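Local coordinates for CDP-glucose-4,6-dehydratase (Yersinia pseudotuberculosis, PDB 1RKX), which converts CDP-D-glucose to CDP-4-dehydro-6-deoxy-D-glucose with loss of water, as an NAD-binding enzyme of the short-chain dehydrogenase/reductase family, at residues P178-Y181 and G182-G185; Y250-G253 and A254-E258; P318-L322 and N323-E327; Y328-G331 and W332-W336. All coordinates share one frame; numbering follows the deposited sequence.

All four contacts are local, each joining two consecutive pieces of chain, so they follow one another in series and none nests in or crosses another. Contact 1 closes the one-turn helix 181-184 just before strand 187-192 of the parallel Rossmann sheet. Contact 2 ends helix 236-251 and turns the chain into edge strand 259-261 of that sheet. The two touch, Pro178 CB lying 3.7 Å from Ala254 CB. Contact 3 starts helix 322-338, and contact 4 continues it; Trp320 CZ2 meets Tyr328 CZ at 3.6 Å. Contacts 1 and 4 lie on opposite sides of the chain's centre, their own centres about 46 Å apart.

Contact 1 of 4, residues P178-Y181 and G182-G185; sequences PANY and GQHG
Tyr181 and His184 make the tight part of this short turn, their rings set edge-to-face with an offset: the edge of the tyrosine is directed at the face of the imidazole, the planes stand at 88°, and the centroids are 5.9 Å apart. The imidazole is folded back against the backbone of the first turn, because CG of His184 sits between its own N and carbonyl carbon (chi1 59°). There its face receives Tyr181 CA in a CH-pi contact, 3.8 Å from the ring centroid. Histidine suits the place since both its nitrogens are used: ND1 is hydrogen-bonded to Thr186 N and NE2 to Asn177 O, which pins the ring on two sides. The phenol ring in turn is covered over one face by Gly185 CA, 3.9 Å from its centroid, and its OH is hydrogen-bonded to Lys125 NZ. This is a one-turn helix, 181-184, leading towards a strand of the Rossmann sheet. Asn180 stands at its N-cap, although its side chain makes no capping bond. Its carbonyl O instead accepts from both Gln183 N at 2.8 Å and His184 N at 3.3 Å, the first donor above the carbonyl plane and the second within it. Gly185 ends the turn with positive phi, a conformation easy for glycine, and its N gives Tyr181 O a weak bond. The other flank is loose. The side chains of Asn180 and Gln183 run side by side at the surface, CB of Asn180 3.6 Å from OE1 of Gln183. On a different side of the turn, a water accepts from Gly182 N and donates to Ala179 O.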
loop_
_atom_site.group_PDB
_atom_site.type_symbol
_atom_site.label_atom_id
_atom_site.label_comp_id
_atom_site.label_asym_id
_atom_site.label_seq_id
_atom_site.Cartn_x
_atom_site.Cartn_y
_atom_site.Cartn_z
ATOM N N PRO C 178 1.796 13.729 21.626
ATOM C CA PRO C 178 0.428 14.133 21.964
ATOM C C PRO C 178 0.021 13.636 23.346
ATOM O O PRO C 178 -0.685 14.322 24.085
ATOM C CB PRO C 178 -0.399 13.495 20.851
ATOM C CG PRO C 178 0.527 13.570 19.680
ATOM C CD PRO C 178 1.839 13.111 20.287
ATOM N N ALA C 179 0.485 12.440 23.689
ATOM C CA ALA C 179 0.175 11.833 24.976
ATOM C C ALA C 179 0.697 12.658 26.144
ATOM O O ALA C 179 0.229 12.510 27.269
ATOM C CB ALA C 179 0.754 10.430 25.039
ATOM N N ASN C 180 1.670 13.522 25.880
ATOM C CA ASN C 180 2.246 14.353 26.933
ATOM C C ASN C 180 1.991 15.836 26.717
ATOM O O ASN C 180 2.638 16.674 27.341
ATOM C CB ASN C 180 3.756 14.118 27.024
ATOM C CG ASN C 180 4.104 12.710 27.455
ATOM O OD1 ASN C 180 5.277 12.369 27.610
ATOM N ND2 ASN C 180 3.085 11.879 27.652
ATOM N N TYR C 181 1.053 16.161 25.834
ATOM C CA TYR C 181 0.747 17.556 25.542
ATOM C C TYR C 181 0.479 18.366 26.808
ATOM O O TYR C 181 0.882 19.524 26.911
ATOM C CB TYR C 181 -0.465 17.654 24.620
ATOM C CG TYR C 181 -0.797 19.074 24.226
ATOM C CD1 TYR C 181 -0.046 19.748 23.259
ATOM C CD2 TYR C 181 -1.853 19.758 24.840
ATOM C CE1 TYR C 181 -0.337 21.068 22.911
ATOM C CE2 TYR C 181 -2.151 21.073 24.504
ATOM C CZ TYR C 181 -1.392 21.725 23.540
ATOM O OH TYR C 181 -1.685 23.031 23.212
ATOM N N GLY C 182 -0.201 17.748 27.769
ATOM C CA GLY C 182 -0.513 18.430 29.010
ATOM C C GLY C 182 0.719 18.904 29.751
ATOM O O GLY C 182 0.619 19.706 30.674
ATOM N N GLN C 183 1.888 18.417 29.346
ATOM C CA GLN C 183 3.129 18.803 30.001
ATOM C C GLN C 183 3.931 19.820 29.187
ATOM O O GLN C 183 4.235 20.907 29.676
ATOM C CB GLN C 183 3.984 17.564 30.264
ATOM C CG GLN C 183 3.194 16.369 30.779
ATOM C CD GLN C 183 4.082 15.192 31.139
ATOM O OE1 GLN C 183 4.985 14.827 30.384
ATOM N NE2 GLN C 183 3.823 14.583 32.291
ATOM N N HIS C 184 4.266 19.470 27.947
ATOM C CA HIS C 184 5.047 20.360 27.092
ATOM C C HIS C 184 4.212 21.427 26.392
ATOM O O HIS C 184 4.681 22.543 26.174
ATOM C CB HIS C 184 5.841 19.541 26.058
ATOM C CG HIS C 184 4.988 18.691 25.166
ATOM N ND1 HIS C 184 4.328 19.194 24.065
ATOM C CD2 HIS C 184 4.693 17.370 25.210
ATOM C CE1 HIS C 184 3.664 18.219 23.469
ATOM N NE2 HIS C 184 3.869 17.102 24.143
ATOM N N GLY C 185 2.984 21.076 26.031
ATOM C CA GLY C 185 2.095 22.021 25.375
ATOM C C GLY C 185 2.474 22.457 23.970
ATOM O O GLY C 185 1.985 23.473 23.487
HETATM O O HOH W 1 -1.322 15.232 27.977
#

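Contact 2 of 4, residues Y250-G253 and A254-E258; sequences YTDG and AEYAE
The backbone leaves helix 236-251 at Gly253, whose positive phi (105°) swings the chain into a short 3-10 turn, where Tyr256 N returns a nearly straight hydrogen bond of 3.1 Å to Gly253 O. Glycine suits that bend because a CB would run into Ala254 N and the carbonyl before it. A water spans the same corner, donating to Asp252 O and accepting from Glu255 N. Side chains meet chiefly between Asp252 and Tyr256. The carboxylate and ring planes are 30° apart, and OD2 of Asp252 approaches obliquely, neither over the face nor at the edge, coming to 3.4 Å from Tyr256 CE1; CB of Asp252 lies 3.5 Å from the same carbon. Tyr256 carries CG anti to its carbonyl carbon and beside its backbone N (chi1 -61°), which lays the ring back beside the end of the helix. Gly253 O also lies at the ring's edge, near its plane, and CG of Glu255 covers one face. Tyrosine fits here as a broad, largely apolar ring that packs on Leu245, Lys248 and Leu249 of helix 236-251, while its backbone O accepts from Trp260 NE1. Small Ala254 packs outward against Pro178, and Ala257 centres an inverse gamma turn that hands the chain to strand 259-261. The two acids, OD2 of Asp252 and OE1 of Glu255, stand 4.6 Å apart; their like charges probably repel mildly, a cost that solvent at this exposed edge would be expected to screen.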
loop_
_atom_site.group_PDB
_atom_site.type_symbol
_atom_site.label_atom_id
_atom_site.label_comp_id
_atom_site.label_asym_id
_atom_site.label_seq_id
_atom_site.Cartn_x
_atom_site.Cartn_y
_atom_site.Cartn_z
ATOM N N TYR C 250 -2.465 26.033 18.041
ATOM C CA TYR C 250 -2.387 26.848 19.246
ATOM C C TYR C 250 -3.582 26.627 20.169
ATOM O O TYR C 250 -3.419 26.285 21.343
ATOM C CB TYR C 250 -2.312 28.331 18.864
ATOM C CG TYR C 250 -2.037 29.265 20.026
ATOM C CD1 TYR C 250 -0.768 29.804 20.225
ATOM C CD2 TYR C 250 -3.045 29.606 20.931
ATOM C CE1 TYR C 250 -0.503 30.660 21.290
ATOM C CE2 TYR C 250 -2.790 30.459 22.007
ATOM C CZ TYR C 250 -1.519 30.982 22.179
ATOM O OH TYR C 250 -1.262 31.826 23.239
ATOM N N THR C 251 -4.778 26.807 19.622
ATOM C CA THR C 251 -6.008 26.674 20.395
ATOM C C THR C 251 -6.486 25.257 20.677
ATOM O O THR C 251 -6.889 24.961 21.797
ATOM C CB THR C 251 -7.157 27.436 19.720
ATOM O OG1 THR C 251 -7.497 26.783 18.492
ATOM C CG2 THR C 251 -6.745 28.872 19.426
ATOM N N ASP C 252 -6.448 24.382 19.676
ATOM C CA ASP C 252 -6.919 23.014 19.873
ATOM C C ASP C 252 -5.846 22.026 20.311
ATOM O O ASP C 252 -6.128 21.114 21.087
ATOM C CB ASP C 252 -7.622 22.507 18.611
ATOM C CG ASP C 252 -8.878 23.297 18.293
ATOM O OD1 ASP C 252 -9.455 23.890 19.228
ATOM O OD2 ASP C 252 -9.298 23.319 17.116
ATOM N N GLY C 253 -4.626 22.187 19.810
ATOM C CA GLY C 253 -3.557 21.302 20.232
ATOM C C GLY C 253 -3.060 20.198 19.313
ATOM O O GLY C 253 -3.081 20.313 18.084
ATOM N N ALA C 254 -2.605 19.117 19.943
ATOM C CA ALA C 254 -2.043 17.953 19.266
ATOM C C ALA C 254 -2.912 17.307 18.198
ATOM O O ALA C 254 -2.402 16.594 17.329
ATOM C CB ALA C 254 -1.643 16.906 20.301
ATOM N N GLU C 255 -4.218 17.538 18.265
ATOM C CA GLU C 255 -5.133 16.972 17.284
ATOM C C GLU C 255 -4.695 17.333 15.865
ATOM O O GLU C 255 -4.961 16.598 14.914
ATOM C CB GLU C 255 -6.555 17.485 17.539
ATOM C CG GLU C 255 -7.528 17.241 16.393
ATOM C CD GLU C 255 -8.952 17.651 16.732
ATOM O OE1 GLU C 255 -9.139 18.741 17.314
ATOM O OE2 GLU C 255 -9.885 16.886 16.407
ATOM N N TYR C 256 -4.015 18.462 15.726
ATOM C CA TYR C 256 -3.572 18.905 14.414
ATOM C C TYR C 256 -2.075 18.758 14.166
ATOM O O TYR C 256 -1.573 19.206 13.136
ATOM C CB TYR C 256 -3.994 20.357 14.194
ATOM C CG TYR C 256 -5.493 20.540 14.240
ATOM C CD1 TYR C 256 -6.151 20.779 15.448
ATOM C CD2 TYR C 256 -6.261 20.415 13.084
ATOM C CE1 TYR C 256 -7.540 20.888 15.500
ATOM C CE2 TYR C 256 -7.651 20.520 13.124
ATOM C CZ TYR C 256 -8.284 20.756 14.333
ATOM O OH TYR C 256 -9.659 20.857 14.369
ATOM N N ALA C 257 -1.374 18.125 15.100
ATOM C CA ALA C 257 0.071 17.929 14.990
ATOM C C ALA C 257 0.425 16.774 14.047
ATOM O O ALA C 257 0.848 15.703 14.483
ATOM C CB ALA C 257 0.671 17.684 16.385
ATOM N N GLU C 258 0.249 17.008 12.750
ATOM C CA GLU C 258 0.539 16.001 11.731
ATOM C C GLU C 258 1.009 16.717 10.470
ATOM O O GLU C 258 1.353 17.898 10.510
ATOM C CB GLU C 258 -0.721 15.196 11.389
ATOM C CG GLU C 258 -1.728 15.075 12.515
ATOM C CD GLU C 258 -2.951 14.272 12.123
ATOM O OE1 GLU C 258 -3.454 14.462 10.992
ATOM O OE2 GLU C 258 -3.413 13.456 12.950
HETATM O O HOH W 2 -5.650 18.431 20.509
#

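Contact 3 of 4, residues P318-L322 and N323-E327; sequences PRWNL and NTTLE
The first turn of helix 322-338 is capped here, with Asn321 as the N-cap residue. Its OD1 accepts from Thr324 N in a nearly straight bond of 2.7 Å, the donor tilted 23° from the carbonyl plane of the amide. CG of Asn321 lies between its backbone N and carbonyl carbon (chi1 56°), which curls the amide over the end of the helix; Asn is short enough to reach a backbone N-H there. Its own carbonyl O takes Thr325 N at 3.1 Å, and Leu322 O takes Leu326 N at 2.7 Å. One water bridges Asn321 N and Thr324 OG1, another Trp320 O and Thr325 OG1. Beside the cap, the methyl CG2 of Thr324 sits over one face of Trp320, 4.0 Å from the centroid of the five-membered ring, while Thr325 OG1 lies at the edge of the indole, whose NE1 is bonded to Thr356 OG1. Leu322 and Leu326, with their CG atoms 4.1 Å apart, face Ile275 and Met279 of helix 272-283. A side-chain carbonyl bound to the N-H three residues on is the hallmark of an asparagine N-cap.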
loop_
_atom_site.group_PDB
_atom_site.type_symbol
_atom_site.label_atom_id
_atom_site.label_comp_id
_atom_site.label_asym_id
_atom_site.label_seq_id
_atom_site.Cartn_x
_atom_site.Cartn_y
_atom_site.Cartn_z
ATOM N N PRO C 318 -8.823 27.060 -1.263
ATOM C CA PRO C 318 -8.171 28.118 -2.037
ATOM C C PRO C 318 -9.210 29.183 -2.386
ATOM O O PRO C 318 -10.408 28.901 -2.396
ATOM C CB PRO C 318 -7.634 27.376 -3.259
ATOM C CG PRO C 318 -8.566 26.214 -3.402
ATOM C CD PRO C 318 -8.762 25.773 -1.975
ATOM N N ARG C 319 -8.756 30.395 -2.680
ATOM C CA ARG C 319 -9.676 31.489 -2.972
ATOM C C ARG C 319 -9.585 32.073 -4.370
ATOM O O ARG C 319 -10.562 32.638 -4.864
ATOM C CB ARG C 319 -9.470 32.618 -1.957
ATOM C CG ARG C 319 -9.490 32.162 -0.519
ATOM C CD ARG C 319 -9.370 33.333 0.439
ATOM N NE ARG C 319 -9.253 32.856 1.809
ATOM C CZ ARG C 319 -9.422 33.611 2.887
ATOM N NH1 ARG C 319 -9.723 34.900 2.761
ATOM N NH2 ARG C 319 -9.293 33.072 4.091
ATOM N N TRP C 320 -8.427 31.945 -5.013
ATOM C CA TRP C 320 -8.248 32.499 -6.353
ATOM C C TRP C 320 -7.920 31.475 -7.434
ATOM O O TRP C 320 -7.038 30.634 -7.256
ATOM C CB TRP C 320 -7.130 33.545 -6.362
ATOM C CG TRP C 320 -7.356 34.745 -5.492
ATOM C CD1 TRP C 320 -8.544 35.180 -4.968
ATOM C CD2 TRP C 320 -6.366 35.695 -5.086
ATOM N NE1 TRP C 320 -8.352 36.347 -4.263
ATOM C CE2 TRP C 320 -7.023 36.686 -4.321
ATOM C CE3 TRP C 320 -4.983 35.811 -5.298
ATOM C CZ2 TRP C 320 -6.343 37.780 -3.765
ATOM C CZ3 TRP C 320 -4.308 36.897 -4.747
ATOM C CH2 TRP C 320 -4.993 37.867 -3.990
ATOM N N ASN C 321 -8.623 31.552 -8.561
ATOM C CA ASN C 321 -8.335 30.645 -9.660
ATOM C C ASN C 321 -7.030 31.180 -10.237
ATOM O O ASN C 321 -6.551 32.230 -9.805
ATOM C CB ASN C 321 -9.447 30.679 -10.713
ATOM C CG ASN C 321 -9.707 32.071 -11.246
ATOM O OD1 ASN C 321 -8.808 32.728 -11.765
ATOM N ND2 ASN C 321 -10.947 32.526 -11.124
ATOM N N LEU C 322 -6.452 30.484 -11.208
ATOM C CA LEU C 322 -5.187 30.937 -11.766
ATOM C C LEU C 322 -5.285 32.303 -12.441
ATOM O O LEU C 322 -4.444 33.170 -12.206
ATOM C CB LEU C 322 -4.625 29.906 -12.748
ATOM C CG LEU C 322 -3.162 30.160 -13.131
ATOM C CD1 LEU C 322 -2.319 30.301 -11.867
ATOM C CD2 LEU C 322 -2.642 29.027 -14.001
ATOM N N ASN C 323 -6.313 32.499 -13.267
ATOM C CA ASN C 323 -6.495 33.771 -13.966
ATOM C C ASN C 323 -6.452 34.949 -13.001
ATOM O O ASN C 323 -5.749 35.926 -13.238
ATOM C CB ASN C 323 -7.823 33.790 -14.726
ATOM C CG ASN C 323 -7.884 32.748 -15.824
ATOM O OD1 ASN C 323 -8.775 32.777 -16.672
ATOM N ND2 ASN C 323 -6.939 31.816 -15.810
ATOM N N THR C 324 -7.221 34.857 -11.921
ATOM C CA THR C 324 -7.252 35.912 -10.922
ATOM C C THR C 324 -5.835 36.137 -10.399
ATOM O O THR C 324 -5.357 37.274 -10.317
ATOM C CB THR C 324 -8.160 35.523 -9.743
ATOM O OG1 THR C 324 -9.505 35.365 -10.210
ATOM C CG2 THR C 324 -8.118 36.583 -8.654
ATOM N N THR C 325 -5.166 35.043 -10.057
ATOM C CA THR C 325 -3.800 35.095 -9.537
ATOM C C THR C 325 -2.828 35.754 -10.516
ATOM O O THR C 325 -2.036 36.616 -10.124
ATOM C CB THR C 325 -3.313 33.669 -9.175
ATOM O OG1 THR C 325 -4.041 33.215 -8.024
ATOM C CG2 THR C 325 -1.809 33.649 -8.879
ATOM N N LEU C 326 -2.890 35.366 -11.786
ATOM C CA LEU C 326 -2.005 35.947 -12.796
ATOM C C LEU C 326 -2.262 37.447 -12.951
ATOM O O LEU C 326 -1.343 38.224 -13.207
ATOM C CB LEU C 326 -2.196 35.245 -14.148
ATOM C CG LEU C 326 -1.696 33.799 -14.250
ATOM C CD1 LEU C 326 -2.043 33.215 -15.614
ATOM C CD2 LEU C 326 -0.185 33.771 -14.026
ATOM N N GLU C 327 -3.519 37.849 -12.803
ATOM C CA GLU C 327 -3.873 39.257 -12.911
ATOM C C GLU C 327 -3.179 40.024 -11.786
ATOM O O GLU C 327 -2.616 41.091 -12.016
ATOM C CB GLU C 327 -5.391 39.422 -12.835
ATOM C CG GLU C 327 -5.866 40.858 -12.741
ATOM C CD GLU C 327 -7.334 40.998 -13.082
ATOM O OE1 GLU C 327 -7.646 41.216 -14.269
ATOM O OE2 GLU C 327 -8.176 40.874 -12.169
HETATM O O HOH W 3 -4.051 30.963 -6.674
HETATM O O HOH W 4 -10.618 33.584 -8.717
#

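Contact 4 of 4, residues Y328-G331 and W332-W336; sequences YIVG and WHKNW
Trp332 N donates to Tyr328 O at 2.8 Å, the shortest of four successive backbone bonds that carry this stretch. Next come His333 N to Ile329 O at 3.0 Å and Lys334 N to Val330 O at 3.1 Å, the latter nearly straight at 176°, and finally Asn335 N to Gly331 O at 3.1 Å. The lysine then lies back along the turn below it. Its CG takes the position between N and carbonyl carbon (chi1 45°), bringing that methylene within 3.0 Å of Val330 O, and the bend at chi3 carries CE to 3.9 Å from CG1 of Val330. Lysine suits the place because its aliphatic stem can follow the valine while NZ goes on to the carbonyl O of Trp283, whose indole it also meets in a cation-pi contact. The donors lie four residues beyond their acceptors, the regular alpha-helical pattern, in the middle of helix 322-338, and the bulky residues project in different directions from it. Val330 faces Met279 and Tyr282 of helix 272-283. Ile329 packs on Val208 and Leu212 of helix 207-216, its side chain about 7 Å from that of the NAD-binding Phe20. On the next turn, the His333 ring has Trp336 CE3 over one face, 3.5 Å above its plane, and its NE2 is held by Glu216 OE2. Trp332 has CG anti to the backbone N (chi1 -163°); its indole meets the rings of Trp24 and Tyr345 and bonds through NE1 to Ser346 OG. Tyr328 lies against Glu349 and Asn352 of helix 342-355.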
loop_
_atom_site.group_PDB
_atom_site.type_symbol
_atom_site.label_atom_id
_atom_site.label_comp_id
_atom_site.label_asym_id
_atom_site.label_seq_id
_atom_site.Cartn_x
_atom_site.Cartn_y
_atom_site.Cartn_z
ATOM N N TYR C 328 -3.217 39.479 -10.576
ATOM C CA TYR C 328 -2.555 40.121 -9.444
ATOM C C TYR C 328 -1.031 40.172 -9.635
ATOM O O TYR C 328 -0.399 41.158 -9.242
ATOM C CB TYR C 328 -2.866 39.387 -8.132
ATOM C CG TYR C 328 -4.194 39.742 -7.481
ATOM C CD1 TYR C 328 -5.331 38.958 -7.679
ATOM C CD2 TYR C 328 -4.299 40.852 -6.639
ATOM C CE1 TYR C 328 -6.543 39.269 -7.051
ATOM C CE2 TYR C 328 -5.505 41.172 -6.007
ATOM C CZ TYR C 328 -6.621 40.377 -6.217
ATOM O OH TYR C 328 -7.808 40.693 -5.590
ATOM N N ILE C 329 -0.454 39.122 -10.235
ATOM C CA ILE C 329 0.993 39.028 -10.467
ATOM C C ILE C 329 1.463 40.159 -11.365
ATOM O O ILE C 329 2.400 40.886 -11.035
ATOM C CB ILE C 329 1.401 37.690 -11.156
ATOM C CG1 ILE C 329 0.871 36.493 -10.365
ATOM C CG2 ILE C 329 2.915 37.617 -11.304
ATOM C CD1 ILE C 329 1.168 36.550 -8.912
ATOM N N VAL C 330 0.811 40.294 -12.513
ATOM C CA VAL C 330 1.168 41.335 -13.462
ATOM C C VAL C 330 0.983 42.701 -12.811
ATOM O O VAL C 330 1.817 43.593 -12.966
ATOM C CB VAL C 330 0.305 41.237 -14.744
ATOM C CG1 VAL C 330 0.558 42.441 -15.644
ATOM C CG2 VAL C 330 0.632 39.950 -15.484
ATOM N N GLY C 331 -0.103 42.856 -12.066
ATOM C CA GLY C 331 -0.359 44.123 -11.408
ATOM C C GLY C 331 0.748 44.491 -10.436
ATOM O O GLY C 331 1.249 45.620 -10.441
ATOM N N TRP C 332 1.131 43.533 -9.596
ATOM C CA TRP C 332 2.182 43.759 -8.617
ATOM C C TRP C 332 3.469 44.182 -9.317
ATOM O O TRP C 332 4.113 45.158 -8.928
ATOM C CB TRP C 332 2.426 42.479 -7.809
ATOM C CG TRP C 332 3.173 42.698 -6.528
ATOM C CD1 TRP C 332 2.642 42.770 -5.274
ATOM C CD2 TRP C 332 4.587 42.873 -6.376
ATOM N NE1 TRP C 332 3.635 42.974 -4.348
ATOM C CE2 TRP C 332 4.839 43.043 -4.995
ATOM C CE3 TRP C 332 5.666 42.903 -7.270
ATOM C CZ2 TRP C 332 6.127 43.243 -4.483
ATOM C CZ3 TRP C 332 6.950 43.103 -6.762
ATOM C CH2 TRP C 332 7.167 43.270 -5.379
ATOM N N HIS C 333 3.833 43.477 -10.374
ATOM C CA HIS C 333 5.061 43.816 -11.063
ATOM C C HIS C 333 5.091 45.226 -11.649
ATOM O O HIS C 333 6.009 45.993 -11.359
ATOM C CB HIS C 333 5.364 42.802 -12.161
ATOM C CG HIS C 333 6.825 42.634 -12.418
ATOM N ND1 HIS C 333 7.695 42.162 -11.457
ATOM C CD2 HIS C 333 7.577 42.895 -13.513
ATOM C CE1 HIS C 333 8.919 42.139 -11.951
ATOM N NE2 HIS C 333 8.876 42.578 -13.196
ATOM N N LYS C 334 4.102 45.578 -12.465
ATOM C CA LYS C 334 4.108 46.911 -13.059
ATOM C C LYS C 334 4.035 48.035 -12.031
ATOM O O LYS C 334 4.552 49.126 -12.268
ATOM C CB LYS C 334 3.005 47.063 -14.117
ATOM C CG LYS C 334 1.639 46.532 -13.751
ATOM C CD LYS C 334 0.655 46.793 -14.897
ATOM C CE LYS C 334 1.171 46.248 -16.230
ATOM N NZ LYS C 334 0.248 46.542 -17.366
ATOM N N ASN C 335 3.406 47.787 -10.888
ATOM C CA ASN C 335 3.367 48.822 -9.869
ATOM C C ASN C 335 4.784 48.990 -9.332
ATOM O O ASN C 335 5.231 50.106 -9.062
ATOM C CB ASN C 335 2.410 48.454 -8.735
ATOM C CG ASN C 335 1.021 49.034 -8.942
ATOM O OD1 ASN C 335 0.155 48.412 -9.568
ATOM N ND2 ASN C 335 0.806 50.249 -8.434
ATOM N N TRP C 336 5.493 47.874 -9.188
ATOM C CA TRP C 336 6.870 47.906 -8.712
ATOM C C TRP C 336 7.728 48.666 -9.722
ATOM O O TRP C 336 8.531 49.521 -9.350
ATOM C CB TRP C 336 7.407 46.482 -8.542
ATOM C CG TRP C 336 8.890 46.425 -8.336
ATOM C CD1 TRP C 336 9.591 46.903 -7.266
ATOM C CD2 TRP C 336 9.857 45.896 -9.246
ATOM N NE1 TRP C 336 10.937 46.708 -7.455
ATOM C CE2 TRP C 336 11.130 46.091 -8.664
ATOM C CE3 TRP C 336 9.775 45.277 -10.501
ATOM C CZ2 TRP C 336 12.312 45.691 -9.294
ATOM C CZ3 TRP C 336 10.953 44.878 -11.128
ATOM C CH2 TRP C 336 12.205 45.088 -10.520
#